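Local coordinates for down syndrome cell adhesion molecule, isoform AK (Drosophila melanogaster, PDB 4WVR), which is a neuronal cell-adhesion receptor of the immunoglobulin superfamily whose isoforms probably recognise identical copies of themselves through domains such as this one, at residues N21-G35 and K65-D77. Sequence-based numbering, arbitrary orientation.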
loop_
_atom_site.group_PDB
_atom_site.type_symbol
_atom_site.label_atom_id
_atom_site.label_comp_id
_atom_site.label_asym_id
_atom_site.label_seq_id
_atom_site.Cartn_x
_atom_site.Cartn_y
_atom_site.Cartn_z
ATOM N N ASN A 21 -7.497 -7.975 14.050
ATOM C CA ASN A 21 -6.986 -8.593 15.264
ATOM C C ASN A 21 -5.610 -8.062 15.631
ATOM O O ASN A 21 -4.846 -7.627 14.767
ATOM C CB ASN A 21 -6.930 -10.114 15.116
ATOM C CG ASN A 21 -8.293 -10.762 15.228
ATOM O OD1 ASN A 21 -8.708 -11.520 14.353
ATOM N ND2 ASN A 21 -9.002 -10.460 16.311
ATOM N N THR A 22 -5.304 -8.095 16.925
ATOM C CA THR A 22 -3.991 -7.703 17.413
ATOM C C THR A 22 -2.908 -8.600 16.817
ATOM O O THR A 22 -3.063 -9.819 16.764
ATOM C CB THR A 22 -3.924 -7.765 18.953
ATOM O OG1 THR A 22 -4.837 -6.812 19.508
ATOM C CG2 THR A 22 -2.524 -7.450 19.445
ATOM N N GLY A 23 -1.826 -7.988 16.350
ATOM C CA GLY A 23 -0.711 -8.732 15.795
ATOM C C GLY A 23 -0.702 -8.789 14.280
ATOM O O GLY A 23 0.280 -9.221 13.678
ATOM N N GLU A 24 -1.792 -8.358 13.655
ATOM C CA GLU A 24 -1.874 -8.394 12.198
ATOM C C GLU A 24 -1.018 -7.310 11.550
ATOM O O GLU A 24 -0.585 -6.359 12.202
ATOM C CB GLU A 24 -3.320 -8.253 11.725
ATOM C CG GLU A 24 -4.213 -9.447 12.044
ATOM C CD GLU A 24 -5.529 -9.406 11.285
ATOM O OE1 GLU A 24 -5.565 -8.816 10.183
ATOM O OE2 GLU A 24 -6.529 -9.958 11.792
ATOM N N ASN A 25 -0.786 -7.475 10.253
ATOM C CA ASN A 25 0.023 -6.560 9.459
ATOM C C ASN A 25 -0.895 -5.729 8.571
ATOM O O ASN A 25 -1.463 -6.240 7.609
ATOM C CB ASN A 25 1.035 -7.358 8.632
ATOM C CG ASN A 25 1.840 -6.499 7.672
ATOM O OD1 ASN A 25 1.907 -5.277 7.800
ATOM N ND2 ASN A 25 2.471 -7.150 6.702
ATOM N N ALA A 26 -1.055 -4.454 8.911
ATOM C CA ALA A 26 -1.994 -3.597 8.200
ATOM C C ALA A 26 -1.287 -2.396 7.596
ATOM O O ALA A 26 -0.222 -1.983 8.065
ATOM C CB ALA A 26 -3.110 -3.142 9.128
ATOM N N GLY A 27 -1.879 -1.837 6.550
ATOM C CA GLY A 27 -1.274 -0.698 5.888
ATOM C C GLY A 27 -2.127 -0.098 4.793
ATOM O O GLY A 27 -3.102 -0.706 4.345
ATOM N N VAL A 28 -1.753 1.108 4.372
ATOM C CA VAL A 28 -2.405 1.801 3.266
ATOM C C VAL A 28 -1.385 2.598 2.458
ATOM O O VAL A 28 -0.314 2.943 2.972
ATOM C CB VAL A 28 -3.501 2.768 3.759
ATOM C CG1 VAL A 28 -4.724 2.005 4.257
ATOM C CG2 VAL A 28 -2.951 3.695 4.840
ATOM N N GLN A 29 -1.718 2.871 1.197
ATOM C CA GLN A 29 -0.922 3.765 0.361
ATOM C C GLN A 29 -1.698 5.041 0.129
ATOM O O GLN A 29 -2.844 4.998 -0.327
ATOM C CB GLN A 29 -0.597 3.160 -1.003
ATOM C CG GLN A 29 0.408 2.028 -1.013
ATOM C CD GLN A 29 0.972 1.760 -2.402
ATOM O OE1 GLN A 29 1.086 2.657 -3.241
ATOM N NE2 GLN A 29 1.234 0.496 -2.678
ATOM N N CYS A 30 -1.074 6.175 0.420
ATOM C CA CYS A 30 -1.651 7.469 0.079
ATOM C C CYS A 30 -1.134 7.883 -1.289
ATOM O O CYS A 30 0.016 8.303 -1.430
ATOM C CB CYS A 30 -1.303 8.520 1.132
ATOM S SG CYS A 30 -2.036 10.141 0.822
ATOM N N MET A 31 -1.979 7.745 -2.302
ATOM C CA MET A 31 -1.552 7.997 -3.669
ATOM C C MET A 31 -2.217 9.245 -4.228
ATOM O O MET A 31 -3.415 9.257 -4.513
ATOM C CB MET A 31 -1.846 6.783 -4.555
ATOM C CG MET A 31 -0.933 5.588 -4.271
ATOM S SD MET A 31 -1.468 4.068 -5.089
ATOM C CE MET A 31 -2.952 3.692 -4.157
ATOM N N VAL A 32 -1.424 10.298 -4.365
ATOM C CA VAL A 32 -1.896 11.546 -4.942
ATOM C C VAL A 32 -2.114 11.368 -6.441
ATOM O O VAL A 32 -1.283 10.782 -7.134
ATOM C CB VAL A 32 -0.896 12.692 -4.676
ATOM C CG1 VAL A 32 -1.339 13.970 -5.371
ATOM C CG2 VAL A 32 -0.733 12.913 -3.179
ATOM N N GLN A 33 -3.245 11.856 -6.938
ATOM C CA GLN A 33 -3.542 11.777 -8.361
ATOM C C GLN A 33 -3.186 13.097 -9.043
ATOM O O GLN A 33 -2.083 13.263 -9.563
ATOM C CB GLN A 33 -5.014 11.429 -8.581
ATOM C CG GLN A 33 -5.452 10.174 -7.844
ATOM C CD GLN A 33 -4.638 8.955 -8.240
ATOM O OE1 GLN A 33 -4.434 8.692 -9.426
ATOM N NE2 GLN A 33 -4.164 8.209 -7.246
ATOM N N LYS A 34 -4.121 14.039 -9.029
ATOM C CA LYS A 34 -3.860 15.375 -9.547
ATOM C C LYS A 34 -3.010 16.158 -8.558
ATOM O O LYS A 34 -3.073 15.913 -7.353
ATOM C CB LYS A 34 -5.172 16.116 -9.816
ATOM C CG LYS A 34 -6.121 15.382 -10.744
ATOM C CD LYS A 34 -5.533 15.253 -12.139
ATOM C CE LYS A 34 -6.512 14.586 -13.093
ATOM N NZ LYS A 34 -5.982 14.575 -14.486
ATOM N N GLY A 35 -2.216 17.097 -9.066
ATOM C CA GLY A 35 -1.441 17.985 -8.215
ATOM C C GLY A 35 -0.038 18.243 -8.728
ATOM O O GLY A 35 0.637 17.326 -9.195
ATOM N N LYS A 65 4.664 11.374 -5.372
ATOM C CA LYS A 65 3.212 11.439 -5.227
ATOM C C LYS A 65 2.604 10.281 -4.435
ATOM O O LYS A 65 1.390 10.063 -4.482
ATOM C CB LYS A 65 2.548 11.500 -6.604
ATOM C CG LYS A 65 2.748 12.819 -7.331
ATOM C CD LYS A 65 1.771 12.953 -8.486
ATOM C CE LYS A 65 1.816 14.345 -9.087
ATOM N NZ LYS A 65 0.711 14.560 -10.062
ATOM N N THR A 66 3.431 9.541 -3.706
ATOM C CA THR A 66 2.921 8.402 -2.951
ATOM C C THR A 66 3.625 8.233 -1.611
ATOM O O THR A 66 4.857 8.248 -1.537
ATOM C CB THR A 66 3.055 7.097 -3.758
ATOM O OG1 THR A 66 2.262 7.192 -4.948
ATOM C CG2 THR A 66 2.581 5.904 -2.936
ATOM N N SER A 67 2.834 8.087 -0.552
ATOM C CA SER A 67 3.374 7.770 0.761
ATOM C C SER A 67 2.726 6.495 1.287
ATOM O O SER A 67 1.512 6.320 1.178
ATOM C CB SER A 67 3.149 8.923 1.739
ATOM O OG SER A 67 3.591 8.582 3.043
ATOM N N VAL A 68 3.542 5.613 1.856
ATOM C CA VAL A 68 3.066 4.321 2.347
ATOM C C VAL A 68 3.103 4.228 3.868
ATOM O O VAL A 68 4.124 4.512 4.493
ATOM C CB VAL A 68 3.906 3.166 1.786
ATOM C CG1 VAL A 68 3.254 1.833 2.126
ATOM C CG2 VAL A 68 4.079 3.319 0.286
ATOM N N LEU A 69 1.989 3.815 4.461
ATOM C CA LEU A 69 1.933 3.609 5.901
ATOM C C LEU A 69 1.790 2.118 6.184
ATOM O O LEU A 69 0.981 1.438 5.556
ATOM C CB LEU A 69 0.777 4.403 6.520
ATOM C CG LEU A 69 0.633 4.395 8.048
ATOM C CD1 LEU A 69 0.093 5.724 8.538
ATOM C CD2 LEU A 69 -0.275 3.255 8.507
ATOM N N ASN A 70 2.592 1.611 7.115
ATOM C CA ASN A 70 2.517 0.208 7.509
ATOM C C ASN A 70 2.550 0.048 9.020
ATOM O O ASN A 70 3.347 0.686 9.707
ATOM C CB ASN A 70 3.662 -0.600 6.879
ATOM C CG ASN A 70 3.578 -2.085 7.203
ATOM O OD1 ASN A 70 4.396 -2.621 7.954
ATOM N ND2 ASN A 70 2.577 -2.755 6.644
ATOM N N ILE A 71 1.672 -0.804 9.532
ATOM C CA ILE A 71 1.708 -1.175 10.935
ATOM C C ILE A 71 2.071 -2.648 11.010
ATOM O O ILE A 71 1.216 -3.513 10.815
ATOM C CB ILE A 71 0.369 -0.914 11.638
ATOM C CG1 ILE A 71 -0.073 0.534 11.408
ATOM C CG2 ILE A 71 0.481 -1.228 13.126
ATOM C CD1 ILE A 71 -1.435 0.857 11.998
ATOM N N ALA A 72 3.347 -2.920 11.267
ATOM C CA ALA A 72 3.886 -4.276 11.191
ATOM C C ALA A 72 3.178 -5.252 12.130
ATOM O O ALA A 72 2.928 -6.403 11.765
ATOM C CB ALA A 72 5.380 -4.256 11.484
ATOM N N ALA A 73 2.865 -4.786 13.336
ATOM C CA ALA A 73 2.139 -5.586 14.318
ATOM C C ALA A 73 1.091 -4.724 15.010
ATOM O O ALA A 73 1.411 -3.948 15.910
ATOM C CB ALA A 73 3.093 -6.188 15.338
ATOM N N VAL A 74 -0.158 -4.861 14.581
ATOM C CA VAL A 74 -1.243 -4.037 15.100
ATOM C C VAL A 74 -1.532 -4.322 16.571
ATOM O O VAL A 74 -1.715 -5.471 16.966
ATOM C CB VAL A 74 -2.540 -4.243 14.292
ATOM C CG1 VAL A 74 -3.712 -3.548 14.974
ATOM C CG2 VAL A 74 -2.366 -3.737 12.860
ATOM N N GLU A 75 -1.553 -3.263 17.371
ATOM C CA GLU A 75 -2.007 -3.331 18.754
ATOM C C GLU A 75 -3.261 -2.477 18.901
ATOM O O GLU A 75 -3.624 -1.735 17.986
ATOM C CB GLU A 75 -0.917 -2.848 19.712
ATOM C CG GLU A 75 0.361 -3.673 19.675
ATOM C CD GLU A 75 1.479 -3.040 20.478
ATOM O OE1 GLU A 75 1.347 -1.853 20.847
ATOM O OE2 GLU A 75 2.487 -3.728 20.743
ATOM N N GLN A 76 -3.922 -2.571 20.048
ATOM C CA GLN A 76 -5.139 -1.799 20.272
ATOM C C GLN A 76 -4.842 -0.303 20.358
ATOM O O GLN A 76 -5.724 0.527 20.146
ATOM C CB GLN A 76 -5.847 -2.286 21.540
ATOM C CG GLN A 76 -6.367 -3.713 21.418
ATOM C CD GLN A 76 -7.358 -4.073 22.505
ATOM O OE1 GLN A 76 -7.788 -3.215 23.276
ATOM N NE2 GLN A 76 -7.747 -5.342 22.557
ATOM N N ASP A 77 -3.590 0.033 20.656
ATOM C CA ASP A 77 -3.136 1.420 20.677
ATOM C C ASP A 77 -3.228 2.096 19.305
ATOM O O ASP A 77 -3.205 3.323 19.204
ATOM C CB ASP A 77 -1.693 1.491 21.182
ATOM C CG ASP A 77 -1.605 1.574 22.694
ATOM O OD1 ASP A 77 -2.635 1.360 23.366
ATOM O OD2 ASP A 77 -0.501 1.855 23.208
HETATM O O HOH W 1 2.507 -9.154 12.642
#
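Ala26, Val28 and Cys30 pair with Ile71, Leu69 and Ser67 as neighbouring antiparallel strands. Each pair exchanges two backbone hydrogen bonds, and Val32 N extends the series to Lys65 O. The inward face is tightly packed. Val28 CG2 lies alongside Leu69 CB at 4.1 Å, with both side chains pointing the same way. Nearby, Ala26 CB meets Val74 CG2 at 3.9 Å. Cys30 SG, anti to the backbone N (chi1 -178°), is bonded to Cys84 SG in the disulfide that joins the two sheets of the immunoglobulin sandwich.

On the other face, Asn70 ND2 gives a hydrogen bond to Asn25 OD1 at 2.9 Å. The donor lies in the plane of the side-chain carbonyl of Asn25, and the two amides stand almost perpendicular, 88° apart. Gly27 sits opposite Asn70, where a side chain would run into Leu69 O.

The Lys65 end is well held. The extended Lys65 chain passes the buried Val32, and NZ gives hydrogen bonds to Gln33 O and, at 2.9 Å, to Gly35 O. With an alanine here, the carbonyls of Gln33 and Gly35 would probably lose their shared donor and the loop would be freer to move. The solvent side is the turn end, where Thr22, Gly23, Ala72 and Ala73 are exposed. There the type II turn of Asn21 to Glu24 is tied by a hydrogen bond from Gly23 N to Val74 O at 2.6 Å. A water bridges Gly23 O and Ala72 O.

The face with Asn25, Gln29 and Thr66 meets the second subunit, where Asn25 ND2 is hydrogen-bonded to Thr66 OG1 of the second subunit. Strand 66-71 is the middle of its sheet, between 26-31 and 57-63. Val28, Cys30 and Leu69 pack on Trp43 of strand 40-45, and Leu69 and Ile71 reach Phe82 of strand 80-87.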